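Side-chain contacts in transcriptional repressor, TetR family (Thermus thermophilus, PDB 3ANP), which represses transcription to control fatty acid degradation, binds acyl-CoA, and probably recognises its DNA operators through an N-terminal helix-turn-helix domain: residues Arg10-Arg13 with Ile14-Ala18; Glu20-Asn24 with Arg25-Glu29. One frame throughout, in Å; residues are numbered along the deposited sequence.

Contact 1: residues Arg10-Arg13 with Ile14-Ala18; sequences RRER and IFRAA
Glu12 and Arg16, one turn apart on a continuous helix, meet through a salt bridge in which Arg16 NE lies 2.9 Å from Glu12 OE2. The N-H points almost straight at the oxygen, with an angle of 168°, and the oxygen sits practically in the guanidinium plane, at its edge. Seen from Glu12 the approach is less regular, because NE comes from above the carboxylate plane, 37° out of it. A bend in the glutamate chain (chi2 -99°) turns the carboxylate towards Arg16, and Glu12 OE1 rests against the aliphatic part of Arg16, 3.0 Å from Arg16 CD. This pair forms the loose, solvent side: Arg16 is exposed, Glu12 partly so, and the bridge runs along the helix surface. An alanine at Glu12 would remove the carboxylate and would probably leave the Arg16 guanidinium without this charge partner and freer to turn.

The tight side gathers around Ile14, the buried residue among those that touch. Its CG1 branch, held beside the backbone N, folds back over the preceding turn and brings Ile14 CG1 to 3.3 Å from Arg10 O. Farther out, Ile14 CD1 meets Arg10 CG at 3.9 Å. Regular backbone bonds link the turns, such as Ile14 N to Arg10 O at 3.0 Å and Ala17 N to Arg13 O at 2.9 Å, with Ala17 CB also resting near Arg13 O.

Two arginines direct their polar ends outside this stretch, Arg11 to Tyr49 O, with a cation-pi contact to Tyr50, and Arg13 to Ala39 O. Ile14 packs on helices 32-39 and 43-49, Ala17 on helix 32-39, and Phe15 on helix 54-77, so helix 3-25 is lodged among all three.

Contact 2: residues Glu20-Asn24 with Arg25-Glu29; sequences ELFRN and RGFQE
Phe22 and Phe27 make the aromatic part of this contact, an edge-to-face pair with ring centroids 4.7 Å apart and planes at 67°. Phe27 presents its CD1-CE1 edge: Phe27 CD1 stands 3.4 Å above the Phe22 ring plane, over its centre, and Phe27 CE1 reaches Phe22 CZ at 3.5 Å. A chi1 of 177° swings the Phe27 ring away from its own N, beside the carbonyl carbon, and lays it alongside Phe22; both are buried.

The apolar contact nearer the surface is between Leu21 and Arg25, whose side chains run the same way, Leu21 CD2 being 3.9 Å from Arg25 CD. The arginine's charged end continues to a salt bridge with Glu34.

Backbone bonds close the last turn. Arg25 N binds Leu21 O at 2.8 Å, while Gly26 N meets Phe22 O from above the carbonyl plane. Gly26 then leaves helical geometry with phi 104°, where a beta carbon would be jammed against the carbonyl oxygen of Arg25.

A positive-phi glycine thus ends helix 3-25, and the chain leaves the helix and leads through 27-29 towards helix 32-39, entering the predicted helix-turn-helix of this TetR-family DNA-binding domain.

In the fold
The two contacts lie in series on helix 3-25, their centres about 14 Å apart and on the same side of the chain's centre. Contact 1 is a mid-helix surface contact, in which a charged pair and regular backbone bonds accompany one buried aliphatic residue. Contact 2 is partly buried and sits where the helix ends, so aromatic packing and a glycine turn replace the salt bridge as its main features. Both lean on helices 32-39 and 54-77, and both touch Val56. They diverge at their other neighbours: 10-18 also meets helix 43-49, whereas 20-29 reaches helix 101-110 through Leu103 and Pro106, beyond the helix-turn-helix.

Contact 1: residues Arg10-Arg13 with Ile14-Ala18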
# COMPACT_ATOMS: atom_id res chain seq x y z
N ARG A 10 31.46 0.61 -16.55
CA ARG A 10 31.07 1.99 -16.35
C ARG A 10 29.77 2.10 -15.55
O ARG A 10 29.66 2.96 -14.67
CB ARG A 10 30.92 2.70 -17.70
CG ARG A 10 30.36 4.09 -17.58
CD ARG A 10 30.55 4.87 -18.87
NE ARG A 10 31.90 5.42 -18.95
CZ ARG A 10 32.28 6.34 -19.83
NH1 ARG A 10 31.40 6.82 -20.72
NH2 ARG A 10 33.52 6.81 -19.81
N ARG A 11 28.79 1.24 -15.85
CA ARG A 11 27.53 1.29 -15.10
C ARG A 11 27.78 0.97 -13.63
O ARG A 11 27.23 1.64 -12.75
CB ARG A 11 26.51 0.31 -15.67
CG ARG A 11 25.19 0.29 -14.89
CD ARG A 11 24.20 -0.69 -15.50
NE ARG A 11 23.80 -0.23 -16.83
CZ ARG A 11 22.91 0.73 -17.04
NH1 ARG A 11 22.32 1.33 -16.01
NH2 ARG A 11 22.63 1.12 -18.27
N GLU A 12 28.60 -0.03 -13.36
CA GLU A 12 28.85 -0.40 -11.97
C GLU A 12 29.60 0.70 -11.21
O GLU A 12 29.33 0.93 -10.03
CB GLU A 12 29.61 -1.73 -11.88
CG GLU A 12 29.52 -2.40 -10.51
CD GLU A 12 30.74 -2.17 -9.62
OE1 GLU A 12 30.70 -2.55 -8.42
OE2 GLU A 12 31.75 -1.61 -10.11
N ARG A 13 30.51 1.41 -11.87
CA ARG A 13 31.25 2.47 -11.20
C ARG A 13 30.30 3.63 -10.87
O ARG A 13 30.37 4.22 -9.79
CB ARG A 13 32.41 2.95 -12.07
CG ARG A 13 33.38 3.84 -11.32
CD ARG A 13 34.59 4.23 -12.15
NE ARG A 13 34.27 5.16 -13.23
CZ ARG A 13 34.29 4.85 -14.52
NH1 ARG A 13 34.60 3.62 -14.91
NH2 ARG A 13 34.01 5.78 -15.43
N ILE A 14 29.43 3.98 -11.81
CA ILE A 14 28.47 5.05 -11.58
C ILE A 14 27.57 4.62 -10.40
O ILE A 14 27.32 5.39 -9.48
CB ILE A 14 27.60 5.30 -12.84
CG1 ILE A 14 28.48 5.94 -13.94
CG2 ILE A 14 26.40 6.20 -12.49
CD1 ILE A 14 27.84 5.94 -15.32
N PHE A 15 27.10 3.37 -10.44
CA PHE A 15 26.26 2.85 -9.37
C PHE A 15 26.96 2.98 -8.01
O PHE A 15 26.39 3.50 -7.04
CB PHE A 15 25.89 1.39 -9.66
CG PHE A 15 25.14 0.73 -8.54
CD1 PHE A 15 25.79 -0.08 -7.61
CD2 PHE A 15 23.77 0.95 -8.39
CE1 PHE A 15 25.10 -0.66 -6.55
CE2 PHE A 15 23.07 0.37 -7.34
CZ PHE A 15 23.74 -0.43 -6.41
N ARG A 16 28.19 2.50 -7.94
CA ARG A 16 28.94 2.57 -6.69
C ARG A 16 29.11 3.99 -6.21
O ARG A 16 28.94 4.28 -5.01
CB ARG A 16 30.31 1.91 -6.83
CG ARG A 16 30.22 0.39 -6.94
CD ARG A 16 31.56 -0.27 -6.66
NE ARG A 16 32.51 -0.06 -7.74
CZ ARG A 16 33.53 0.79 -7.69
NH1 ARG A 16 33.75 1.51 -6.60
NH2 ARG A 16 34.33 0.93 -8.75
N ALA A 17 29.47 4.87 -7.14
CA ALA A 17 29.67 6.28 -6.82
C ALA A 17 28.40 6.90 -6.24
O ALA A 17 28.45 7.62 -5.24
CB ALA A 17 30.09 7.03 -8.07
N ALA A 18 27.26 6.62 -6.86
CA ALA A 18 26.00 7.17 -6.37
C ALA A 18 25.60 6.63 -5.00
O ALA A 18 25.15 7.39 -4.13
CB ALA A 18 24.86 6.89 -7.39

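Contact 2: residues Glu20-Asn24 with Arg25-Glu29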
# COMPACT_ATOMS: atom_id res chain seq x y z
N GLU A 20 27.49 5.46 -2.56
CA GLU A 20 28.35 6.03 -1.52
C GLU A 20 27.88 7.46 -1.18
O GLU A 20 27.74 7.81 0.00
CB GLU A 20 29.82 6.03 -1.98
CG GLU A 20 30.79 6.60 -0.95
CD GLU A 20 31.01 5.69 0.27
OE1 GLU A 20 30.25 4.71 0.46
OE2 GLU A 20 31.95 5.96 1.05
N LEU A 21 27.62 8.28 -2.20
CA LEU A 21 27.15 9.65 -1.96
C LEU A 21 25.80 9.62 -1.26
O LEU A 21 25.57 10.40 -0.33
CB LEU A 21 27.03 10.44 -3.28
CG LEU A 21 28.37 10.91 -3.84
CD1 LEU A 21 28.25 11.28 -5.31
CD2 LEU A 21 28.87 12.12 -3.02
N PHE A 22 24.89 8.75 -1.71
CA PHE A 22 23.56 8.67 -1.09
C PHE A 22 23.71 8.30 0.39
O PHE A 22 23.05 8.87 1.27
CB PHE A 22 22.67 7.61 -1.77
CG PHE A 22 22.31 7.90 -3.23
CD1 PHE A 22 22.35 9.19 -3.74
CD2 PHE A 22 21.86 6.87 -4.05
CE1 PHE A 22 21.94 9.45 -5.06
CE2 PHE A 22 21.46 7.11 -5.37
CZ PHE A 22 21.50 8.41 -5.87
N ARG A 23 24.57 7.33 0.66
CA ARG A 23 24.79 6.89 2.03
C ARG A 23 25.40 7.96 2.90
O ARG A 23 24.92 8.21 4.01
CB ARG A 23 25.70 5.65 2.05
CG ARG A 23 24.99 4.36 1.72
CD ARG A 23 25.94 3.15 1.73
NE ARG A 23 25.19 1.91 1.59
CZ ARG A 23 25.30 1.08 0.56
NH1 ARG A 23 24.56 -0.03 0.54
NH2 ARG A 23 26.14 1.33 -0.44
N ASN A 24 26.46 8.59 2.41
CA ASN A 24 27.18 9.61 3.18
C ASN A 24 26.53 10.99 3.26
O ASN A 24 26.72 11.71 4.24
CB ASN A 24 28.60 9.80 2.62
CG ASN A 24 29.48 8.59 2.88
OD1 ASN A 24 29.29 7.87 3.85
ND2 ASN A 24 30.47 8.38 2.01
N ARG A 25 25.77 11.37 2.24
CA ARG A 25 25.18 12.70 2.22
C ARG A 25 23.67 12.78 2.06
O ARG A 25 23.09 13.86 2.18
CB ARG A 25 25.86 13.53 1.11
CG ARG A 25 27.38 13.67 1.33
CD ARG A 25 28.11 14.31 0.16
NE ARG A 25 27.69 15.69 -0.07
CZ ARG A 25 28.11 16.44 -1.07
NH1 ARG A 25 27.67 17.69 -1.20
NH2 ARG A 25 28.99 15.96 -1.95
N GLY A 26 23.03 11.64 1.80
CA GLY A 26 21.59 11.65 1.64
C GLY A 26 21.20 11.53 0.17
O GLY A 26 21.88 12.08 -0.70
N PHE A 27 20.11 10.83 -0.09
CA PHE A 27 19.63 10.62 -1.45
C PHE A 27 19.16 11.91 -2.12
O PHE A 27 19.63 12.28 -3.21
CB PHE A 27 18.47 9.62 -1.47
CG PHE A 27 17.89 9.42 -2.84
CD1 PHE A 27 18.61 8.74 -3.82
CD2 PHE A 27 16.67 10.00 -3.18
CE1 PHE A 27 18.12 8.65 -5.14
CE2 PHE A 27 16.17 9.92 -4.48
CZ PHE A 27 16.90 9.24 -5.46
N GLN A 28 18.23 12.59 -1.46
CA GLN A 28 17.66 13.83 -1.97
C GLN A 28 18.69 14.93 -2.14
O GLN A 28 18.62 15.70 -3.09
CB GLN A 28 16.56 14.33 -1.03
CG GLN A 28 15.34 13.43 -0.91
CD GLN A 28 14.61 13.26 -2.24
OE1 GLN A 28 14.56 14.18 -3.06
NE2 GLN A 28 14.02 12.08 -2.44
N GLU A 29 19.66 14.99 -1.22
CA GLU A 29 20.70 16.02 -1.24
C GLU A 29 21.78 15.85 -2.30
O GLU A 29 22.48 16.80 -2.67
CB GLU A 29 21.37 16.12 0.14
CG GLU A 29 20.42 16.52 1.27
CD GLU A 29 19.82 15.32 2.00
OE1 GLU A 29 19.55 14.28 1.36
OE2 GLU A 29 19.61 15.42 3.23